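Periplasmic oligopeptide-binding protein (Burkholderia pseudomallei, PDB 3ZS6) probably captures oligopeptides in the periplasm and delivers them to an ABC transporter for uptake. Local coordinates at residues A[9-20]-A[26-36]. Numbering follows the deposited sequence.
Sequences RQVPAEVESLDP and WTGNTIGLDLF
Thr27 meets segment 9-20 with both branches of its side chain. With OG1 beside the backbone N (chi1 -67°), CG2 lies anti to that N and fits between Val11 and Val15, 3.9 Å from the CB of each, while OG1 faces the Pro12 ring, 3.3 Å from CD. Next to it the Trp26 ring presents CZ3 to Val11 CG1 and Pro12 CD, the Pro12 and Trp26 side chains crossing at about a right angle; the Trp26 backbone hydrogen-bonds the bound peptide. Thr30 OG1 sits over the centre of one face of the Trp26 ring as it donates to Trp26 O at 2.9 Å, from above the carbonyl plane; Thr30 N reaches that oxygen from the opposite face. Thr30 CG2 rests on one face of the Arg9 guanidinium, 3.5 Å from NH2. Asp34 is too far for a salt bridge with Arg9, but Ser499 OG bonds to both side chains, and Tyr213 OH also binds Asp34.

Farther along, the helix illustrates how a glycine permits close approach. Val15 CG2 comes within 3.4 Å of Gly28 CA, and the bare backbone there admits the Glu16 carboxylate, held by Glu24 N and Ser25 OG, with OE2 3.9 Å from Gly28 CA. One turn on, Leu18 straddles Ile31 and Leu35, with CD2 3.5 Å from Ile31 CG2 and CD1 against Leu35 CD1. Pro20 closes the far end in a CH-pi contact, its CG 4.0 Å from the Phe36 ring centroid and almost exactly on the ring normal.

In this family 5 solute-binding protein, the chain thus leaves edge strand 6-11 and packs along helix 26-35, which lies against that strand's mixed sheet. From strands 210-215, 191-196 and 181-187, Tyr213 packs on Arg9, Val11, Thr30 and Ile31, Met194 on Ile31, Asp34 and Leu35, and Trp186 on Val15 and Leu18.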
loop_
_atom_site.group_PDB
_atom_site.type_symbol
_atom_site.label_atom_id
_atom_site.label_comp_id
_atom_site.label_asym_id
_atom_site.label_seq_id
_atom_site.Cartn_x
_atom_site.Cartn_y
_atom_site.Cartn_z
ATOM N N ARG A 9 -19.119 0.394 2.362
ATOM C CA ARG A 9 -17.797 0.223 2.970
ATOM C C ARG A 9 -17.199 1.583 3.320
ATOM O O ARG A 9 -17.288 2.523 2.531
ATOM C CB ARG A 9 -16.845 -0.499 1.998
ATOM C CG ARG A 9 -17.394 -1.816 1.427
ATOM C CD ARG A 9 -16.501 -2.346 0.284
ATOM N NE ARG A 9 -15.141 -2.654 0.735
ATOM C CZ ARG A 9 -14.385 -3.631 0.240
ATOM N NH1 ARG A 9 -14.850 -4.401 -0.741
ATOM N NH2 ARG A 9 -13.160 -3.841 0.732
ATOM N N GLN A 10 -16.575 1.682 4.491
ATOM C CA GLN A 10 -15.944 2.938 4.911
ATOM C C GLN A 10 -14.461 2.929 4.557
ATOM O O GLN A 10 -13.753 1.956 4.839
ATOM C CB GLN A 10 -16.124 3.177 6.415
ATOM C CG GLN A 10 -15.383 4.430 6.955
ATOM C CD GLN A 10 -14.257 4.105 7.946
ATOM O OE1 GLN A 10 -14.312 3.115 8.678
ATOM N NE2 GLN A 10 -13.245 4.965 7.986
ATOM N N VAL A 11 -13.997 4.002 3.920
ATOM C CA VAL A 11 -12.562 4.172 3.656
ATOM C C VAL A 11 -11.994 5.365 4.446
ATOM O O VAL A 11 -12.730 6.292 4.791
ATOM C CB VAL A 11 -12.260 4.281 2.146
ATOM C CG1 VAL A 11 -12.497 2.923 1.451
ATOM C CG2 VAL A 11 -13.104 5.375 1.505
ATOM N N PRO A 12 -10.683 5.335 4.748
ATOM C CA PRO A 12 -10.095 6.293 5.702
ATOM C C PRO A 12 -9.922 7.716 5.160
ATOM O O PRO A 12 -9.637 8.626 5.937
ATOM C CB PRO A 12 -8.725 5.674 6.020
ATOM C CG PRO A 12 -8.381 4.889 4.764
ATOM C CD PRO A 12 -9.706 4.326 4.293
ATOM N N ALA A 13 -10.099 7.912 3.857
ATOM C CA ALA A 13 -9.905 9.232 3.259
ATOM C C ALA A 13 -10.449 9.267 1.829
ATOM O O ALA A 13 -10.757 8.218 1.257
ATOM C CB ALA A 13 -8.424 9.602 3.267
ATOM N N GLU A 14 -10.577 10.469 1.266
ATOM C CA GLU A 14 -10.947 10.625 -0.143
ATOM C C GLU A 14 -9.866 10.007 -1.022
ATOM O O GLU A 14 -8.671 10.250 -0.809
ATOM C CB GLU A 14 -11.118 12.106 -0.493
ATOM C CG GLU A 14 -11.272 12.403 -1.997
ATOM C CD GLU A 14 -12.579 11.877 -2.583
ATOM O OE1 GLU A 14 -13.479 11.471 -1.809
ATOM O OE2 GLU A 14 -12.700 11.861 -3.824
ATOM N N VAL A 15 -10.285 9.209 -2.002
ATOM C CA VAL A 15 -9.352 8.517 -2.900
ATOM C C VAL A 15 -8.576 9.527 -3.744
ATOM O O VAL A 15 -9.140 10.540 -4.166
ATOM C CB VAL A 15 -10.106 7.524 -3.830
ATOM C CG1 VAL A 15 -10.935 8.280 -4.897
ATOM C CG2 VAL A 15 -9.134 6.543 -4.476
ATOM N N GLU A 16 -7.295 9.253 -3.999
ATOM C CA GLU A 16 -6.439 10.209 -4.705
ATOM C C GLU A 16 -6.745 10.256 -6.206
ATOM O O GLU A 16 -6.571 11.284 -6.852
ATOM C CB GLU A 16 -4.946 9.914 -4.470
ATOM C CG GLU A 16 -4.443 8.591 -5.072
ATOM C CD GLU A 16 -4.754 7.376 -4.206
ATOM O OE1 GLU A 16 -5.421 7.538 -3.160
ATOM O OE2 GLU A 16 -4.319 6.257 -4.565
ATOM N N SER A 17 -7.201 9.137 -6.753
ATOM C CA SER A 17 -7.450 9.050 -8.185
ATOM C C SER A 17 -8.162 7.742 -8.471
ATOM O O SER A 17 -8.086 6.811 -7.673
ATOM C CB SER A 17 -6.119 9.100 -8.947
ATOM O OG SER A 17 -6.278 8.900 -10.341
ATOM N N LEU A 18 -8.866 7.678 -9.597
ATOM C CA LEU A 18 -9.429 6.421 -10.068
ATOM C C LEU A 18 -8.807 6.029 -11.404
ATOM O O LEU A 18 -9.264 5.091 -12.060
ATOM C CB LEU A 18 -10.948 6.509 -10.187
ATOM C CG LEU A 18 -11.708 6.618 -8.858
ATOM C CD1 LEU A 18 -13.208 6.683 -9.103
ATOM C CD2 LEU A 18 -11.370 5.449 -7.943
ATOM N N ASP A 19 -7.764 6.760 -11.796
ATOM C CA ASP A 19 -6.949 6.414 -12.958
ATOM C C ASP A 19 -5.874 5.428 -12.499
ATOM O O ASP A 19 -5.037 5.765 -11.656
ATOM C CB ASP A 19 -6.299 7.691 -13.526
ATOM C CG ASP A 19 -5.525 7.449 -14.817
ATOM O OD1 ASP A 19 -5.062 6.303 -15.056
ATOM O OD2 ASP A 19 -5.375 8.417 -15.598
ATOM N N PRO A 20 -5.898 4.197 -13.038
ATOM C CA PRO A 20 -4.924 3.183 -12.614
ATOM C C PRO A 20 -3.490 3.702 -12.590
ATOM O O PRO A 20 -2.714 3.280 -11.736
ATOM C CB PRO A 20 -5.084 2.087 -13.671
ATOM C CG PRO A 20 -6.539 2.169 -14.030
ATOM C CD PRO A 20 -6.878 3.650 -13.990
ATOM N N TRP A 26 -3.993 2.310 -0.419
ATOM C CA TRP A 26 -4.893 1.226 -0.059
ATOM C C TRP A 26 -6.306 1.550 -0.564
ATOM O O TRP A 26 -6.982 0.698 -1.143
ATOM C CB TRP A 26 -4.924 1.024 1.465
ATOM C CG TRP A 26 -5.880 -0.072 1.898
ATOM C CD1 TRP A 26 -5.596 -1.402 2.020
ATOM C CD2 TRP A 26 -7.270 0.073 2.248
ATOM N NE1 TRP A 26 -6.715 -2.093 2.428
ATOM C CE2 TRP A 26 -7.754 -1.214 2.577
ATOM C CE3 TRP A 26 -8.149 1.161 2.317
ATOM C CZ2 TRP A 26 -9.081 -1.443 2.962
ATOM C CZ3 TRP A 26 -9.464 0.933 2.705
ATOM C CH2 TRP A 26 -9.916 -0.363 3.029
ATOM N N THR A 27 -6.745 2.784 -0.344
ATOM C CA THR A 27 -8.086 3.176 -0.757
ATOM C C THR A 27 -8.226 3.143 -2.284
ATOM O O THR A 27 -9.212 2.638 -2.805
ATOM C CB THR A 27 -8.470 4.581 -0.233
ATOM O OG1 THR A 27 -8.579 4.555 1.201
ATOM C CG2 THR A 27 -9.811 5.020 -0.843
ATOM N N GLY A 28 -7.231 3.676 -2.992
ATOM C CA GLY A 28 -7.256 3.686 -4.446
ATOM C C GLY A 28 -7.299 2.287 -5.047
ATOM O O GLY A 28 -8.016 2.031 -6.017
ATOM N N ASN A 29 -6.525 1.374 -4.475
ATOM C CA ASN A 29 -6.532 -0.010 -4.947
ATOM C C ASN A 29 -7.840 -0.742 -4.644
ATOM O O ASN A 29 -8.349 -1.464 -5.491
ATOM C CB ASN A 29 -5.344 -0.794 -4.380
ATOM C CG ASN A 29 -4.067 -0.521 -5.135
ATOM O OD1 ASN A 29 -3.711 -1.253 -6.069
ATOM N ND2 ASN A 29 -3.352 0.528 -4.729
ATOM N N THR A 30 -8.379 -0.554 -3.441
ATOM C CA THR A 30 -9.632 -1.222 -3.064
ATOM C C THR A 30 -10.783 -0.767 -3.959
ATOM O O THR A 30 -11.497 -1.589 -4.542
ATOM C CB THR A 30 -10.012 -0.958 -1.597
ATOM O OG1 THR A 30 -8.961 -1.418 -0.731
ATOM C CG2 THR A 30 -11.310 -1.684 -1.255
ATOM N N ILE A 31 -10.966 0.544 -4.073
ATOM C CA ILE A 31 -11.975 1.083 -4.986
ATOM C C ILE A 31 -11.690 0.742 -6.462
ATOM O O ILE A 31 -12.567 0.253 -7.163
ATOM C CB ILE A 31 -12.136 2.596 -4.816
ATOM C CG1 ILE A 31 -12.659 2.902 -3.410
ATOM C CG2 ILE A 31 -13.102 3.161 -5.866
ATOM C CD1 ILE A 31 -12.748 4.387 -3.093
ATOM N N GLY A 32 -10.466 0.987 -6.921
ATOM C CA GLY A 32 -10.117 0.764 -8.318
ATOM C C GLY A 32 -10.251 -0.675 -8.801
ATOM O O GLY A 32 -10.544 -0.925 -9.986
ATOM N N LEU A 33 -10.036 -1.632 -7.899
ATOM C CA LEU A 33 -10.094 -3.044 -8.284
ATOM C C LEU A 33 -11.525 -3.585 -8.335
ATOM O O LEU A 33 -11.772 -4.656 -8.885
ATOM C CB LEU A 33 -9.204 -3.903 -7.385
ATOM C CG LEU A 33 -7.694 -3.711 -7.575
ATOM C CD1 LEU A 33 -6.920 -4.426 -6.478
ATOM C CD2 LEU A 33 -7.217 -4.187 -8.963
ATOM N N ASP A 34 -12.469 -2.846 -7.759
ATOM C CA ASP A 34 -13.885 -3.110 -8.008
ATOM C C ASP A 34 -14.261 -2.611 -9.421
ATOM O O ASP A 34 -15.138 -3.178 -10.067
ATOM C CB ASP A 34 -14.770 -2.405 -6.969
ATOM C CG ASP A 34 -14.830 -3.136 -5.630
ATOM O OD1 ASP A 34 -14.292 -4.264 -5.493
ATOM O OD2 ASP A 34 -15.448 -2.572 -4.707
ATOM N N LEU A 35 -13.593 -1.555 -9.895
ATOM C CA LEU A 35 -13.911 -0.950 -11.205
ATOM C C LEU A 35 -13.120 -1.523 -12.392
ATOM O O LEU A 35 -13.604 -1.508 -13.532
ATOM C CB LEU A 35 -13.712 0.568 -11.161
ATOM C CG LEU A 35 -14.622 1.359 -10.214
ATOM C CD1 LEU A 35 -14.124 2.793 -10.073
ATOM C CD2 LEU A 35 -16.087 1.329 -10.696
ATOM N N PHE A 36 -11.910 -2.014 -12.122
ATOM C CA PHE A 36 -11.019 -2.530 -13.163
ATOM C C PHE A 36 -10.517 -3.923 -12.801
ATOM O O PHE A 36 -10.363 -4.253 -11.627
ATOM C CB PHE A 36 -9.795 -1.626 -13.356
ATOM C CG PHE A 36 -10.117 -0.239 -13.847
ATOM C CD1 PHE A 36 -10.450 0.771 -12.952
ATOM C CD2 PHE A 36 -10.058 0.059 -15.203
ATOM C CE1 PHE A 36 -10.726 2.062 -13.398
ATOM C CE2 PHE A 36 -10.339 1.342 -15.664
ATOM C CZ PHE A 36 -10.672 2.346 -14.761
#